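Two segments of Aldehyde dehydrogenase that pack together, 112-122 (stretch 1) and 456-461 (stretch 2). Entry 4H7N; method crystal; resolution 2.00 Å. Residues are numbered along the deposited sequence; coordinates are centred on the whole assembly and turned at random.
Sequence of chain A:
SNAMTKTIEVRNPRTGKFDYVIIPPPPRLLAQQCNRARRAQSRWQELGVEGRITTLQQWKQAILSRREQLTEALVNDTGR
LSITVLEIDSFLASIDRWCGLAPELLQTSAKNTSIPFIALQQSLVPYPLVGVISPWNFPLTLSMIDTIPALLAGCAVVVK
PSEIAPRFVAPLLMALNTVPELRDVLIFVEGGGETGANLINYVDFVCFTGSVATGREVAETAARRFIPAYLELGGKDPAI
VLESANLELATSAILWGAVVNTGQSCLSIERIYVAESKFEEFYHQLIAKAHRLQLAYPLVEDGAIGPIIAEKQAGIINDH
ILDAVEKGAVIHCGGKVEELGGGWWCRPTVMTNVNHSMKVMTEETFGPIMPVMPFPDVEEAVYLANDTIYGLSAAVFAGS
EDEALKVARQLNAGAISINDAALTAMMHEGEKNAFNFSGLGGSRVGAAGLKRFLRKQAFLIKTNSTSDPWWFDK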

# COMPACT_ATOMS: atom_id res chain seq x y z
N ASN A 112 -12.70 22.35 9.30
CA ASN A 112 -12.64 22.42 10.74
C ASN A 112 -12.48 21.03 11.31
O ASN A 112 -12.50 20.07 10.58
CB ASN A 112 -13.88 23.05 11.28
CG ASN A 112 -14.08 24.42 10.73
OD1 ASN A 112 -13.20 25.28 10.87
ND2 ASN A 112 -15.21 24.64 10.08
N THR A 113 -12.27 20.94 12.61
CA THR A 113 -12.12 19.67 13.31
C THR A 113 -13.09 19.66 14.46
O THR A 113 -13.78 20.62 14.65
CB THR A 113 -10.70 19.55 13.89
OG1 THR A 113 -10.51 20.51 14.95
CG2 THR A 113 -9.65 19.76 12.79
N SER A 114 -13.08 18.60 15.26
CA SER A 114 -13.87 18.50 16.46
C SER A 114 -13.42 19.47 17.54
O SER A 114 -14.06 19.55 18.58
CB SER A 114 -13.79 17.10 17.03
OG SER A 114 -12.45 16.77 17.38
N ILE A 115 -12.33 20.19 17.32
CA ILE A 115 -11.91 21.18 18.30
C ILE A 115 -12.02 22.58 17.68
O ILE A 115 -11.47 22.82 16.60
CB ILE A 115 -10.49 20.84 18.80
CG1 ILE A 115 -10.51 19.43 19.40
CG2 ILE A 115 -9.99 21.87 19.80
CD1 ILE A 115 -9.26 19.07 20.14
N PRO A 116 -12.74 23.51 18.36
CA PRO A 116 -13.05 24.73 17.62
C PRO A 116 -11.84 25.62 17.36
O PRO A 116 -11.91 26.41 16.45
CB PRO A 116 -14.09 25.46 18.50
CG PRO A 116 -14.09 24.76 19.80
CD PRO A 116 -13.40 23.45 19.67
N PHE A 117 -10.75 25.50 18.12
CA PHE A 117 -9.55 26.33 17.89
C PHE A 117 -8.43 25.60 17.13
O PHE A 117 -7.31 26.11 17.06
CB PHE A 117 -8.99 26.89 19.19
CG PHE A 117 -8.76 25.86 20.25
CD1 PHE A 117 -7.54 25.20 20.35
CD2 PHE A 117 -9.75 25.56 21.19
CE1 PHE A 117 -7.32 24.26 21.35
CE2 PHE A 117 -9.54 24.62 22.18
CZ PHE A 117 -8.31 23.97 22.26
N ILE A 118 -8.74 24.43 16.58
CA ILE A 118 -7.84 23.72 15.72
C ILE A 118 -8.47 23.54 14.34
O ILE A 118 -9.53 22.89 14.19
CB ILE A 118 -7.47 22.30 16.23
CG1 ILE A 118 -6.91 22.29 17.67
CG2 ILE A 118 -6.46 21.64 15.30
CD1 ILE A 118 -5.63 23.08 17.88
N ALA A 119 -7.78 24.06 13.33
CA ALA A 119 -8.17 23.94 11.93
C ALA A 119 -7.25 22.92 11.22
O ALA A 119 -6.13 22.72 11.62
CB ALA A 119 -8.04 25.30 11.27
N LEU A 120 -7.73 22.34 10.13
CA LEU A 120 -7.02 21.31 9.41
C LEU A 120 -6.86 21.72 7.95
O LEU A 120 -7.85 22.10 7.30
CB LEU A 120 -7.81 20.00 9.51
CG LEU A 120 -7.30 18.86 8.61
CD1 LEU A 120 -5.95 18.32 9.09
CD2 LEU A 120 -8.32 17.72 8.56
N GLN A 121 -5.65 21.69 7.44
CA GLN A 121 -5.44 21.74 5.98
C GLN A 121 -4.76 20.47 5.54
O GLN A 121 -3.99 19.90 6.30
CB GLN A 121 -4.60 22.94 5.57
CG GLN A 121 -5.34 24.26 5.66
CD GLN A 121 -4.42 25.44 5.43
OE1 GLN A 121 -3.49 25.36 4.63
NE2 GLN A 121 -4.67 26.54 6.14
N GLN A 122 -5.06 20.02 4.33
CA GLN A 122 -4.44 18.82 3.76
C GLN A 122 -3.66 19.18 2.51
O GLN A 122 -4.05 20.09 1.78
CB GLN A 122 -5.51 17.81 3.41
CG GLN A 122 -6.39 17.32 4.58
CD GLN A 122 -5.79 16.12 5.37
OE1 GLN A 122 -6.43 15.59 6.29
NE2 GLN A 122 -4.58 15.70 5.01
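Stretch 2 (456-461) KQAFLI

How does stretch 2 lie on stretch 1? Residues 456-461 form an extended strand that runs antiparallel to strand 118-122, with 160° between their N-to-C directions and a closest axial approach of 4.5 Å. Phi and psi stay in the beta region throughout stretch 2. In the antiparallel register Ile-461 pairs with Ala-119, Leu-460 with Leu-120, Phe-459 with Gln-121 and Ala-458 with Gln-122.

What happens before the strand begins? A type I turn from Ile-115 to Ile-118 leads the chain into it, and Thr-113 OG1 donates a hydrogen bond to Ile-118 O at 2.7 Å, tying the residues before the turn to its last residue. Thr-113 barely reaches the partner strand, its CG2 lying 4.4 Å from Leu-460 CD2. Ile-118 comes closer: its CG2 is 4.1 Å from the same Leu-460 CD2, and its CA makes a CA-H...O contact with Ile-461 O at 3.3 Å.

How do backbone and side chains meet along the paired strands? Ala-119 N donates to Ile-461 O at 2.9 Å, and Ile-461 N returns a bond to Ala-119 O at 2.7 Å; on the face these two residues share, Ala-119 CB lies 4.3 Å from Ile-461 CB. Leu-120 turns to the other face and sits opposite Leu-460 without a direct backbone hydrogen bond, their CA atoms 4.7 Å apart, while Leu-120 CD1 packs 3.6 Å from Leu-460 CD2 and 4.0 Å from Ala-458 CB. At Gln-121 the side chains return to the face of Ala-119 and Ile-461: Gln-121 N reaches Phe-459 O at 2.9 Å, Phe-459 N reaches Gln-121 O at 2.8 Å, and Gln-121 NE2 reaches diagonally to within 3.5 Å of Ile-461 CD1. Gln-122 follows on the face of Leu-120, its bent side chain bringing NE2 3.9 Å from Ala-458 CB.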

# COMPACT_ATOMS: atom_id res chain seq x y z
N LYS A 456 0.07 11.99 1.66
CA LYS A 456 -0.81 12.95 2.29
C LYS A 456 -0.12 13.56 3.48
O LYS A 456 0.56 12.87 4.25
CB LYS A 456 -2.10 12.23 2.72
CG LYS A 456 -2.97 11.79 1.56
CD LYS A 456 -4.11 10.89 2.05
CE LYS A 456 -4.53 9.83 1.03
NZ LYS A 456 -5.45 8.86 1.71
N GLN A 457 -0.25 14.87 3.61
CA GLN A 457 0.28 15.65 4.73
C GLN A 457 -0.85 16.39 5.37
O GLN A 457 -1.64 17.04 4.68
CB GLN A 457 1.22 16.73 4.21
CG GLN A 457 2.62 16.33 4.03
CD GLN A 457 3.54 17.53 3.80
OE1 GLN A 457 3.23 18.42 3.01
NE2 GLN A 457 4.66 17.53 4.46
N ALA A 458 -0.97 16.29 6.69
CA ALA A 458 -1.96 17.07 7.43
C ALA A 458 -1.27 18.23 8.17
O ALA A 458 -0.15 18.10 8.67
CB ALA A 458 -2.70 16.17 8.41
N PHE A 459 -1.91 19.40 8.15
CA PHE A 459 -1.45 20.55 8.93
C PHE A 459 -2.58 20.84 9.90
O PHE A 459 -3.70 21.16 9.48
CB PHE A 459 -1.15 21.77 8.06
CG PHE A 459 -0.17 21.50 6.95
CD1 PHE A 459 1.18 21.62 7.17
CD2 PHE A 459 -0.61 21.09 5.71
CE1 PHE A 459 2.09 21.35 6.15
CE2 PHE A 459 0.30 20.81 4.68
CZ PHE A 459 1.65 20.95 4.91
N LEU A 460 -2.29 20.69 11.17
CA LEU A 460 -3.22 21.01 12.23
C LEU A 460 -2.81 22.32 12.86
O LEU A 460 -1.73 22.44 13.43
CB LEU A 460 -3.25 19.91 13.27
CG LEU A 460 -3.83 18.60 12.75
CD1 LEU A 460 -3.48 17.40 13.62
CD2 LEU A 460 -5.35 18.74 12.61
N ILE A 461 -3.72 23.29 12.79
CA ILE A 461 -3.40 24.68 13.05
C ILE A 461 -4.13 25.23 14.25
O ILE A 461 -5.35 25.26 14.30
CB ILE A 461 -3.78 25.53 11.83
CG1 ILE A 461 -3.03 24.99 10.60
CG2 ILE A 461 -3.44 26.99 12.09
CD1 ILE A 461 -3.59 25.41 9.27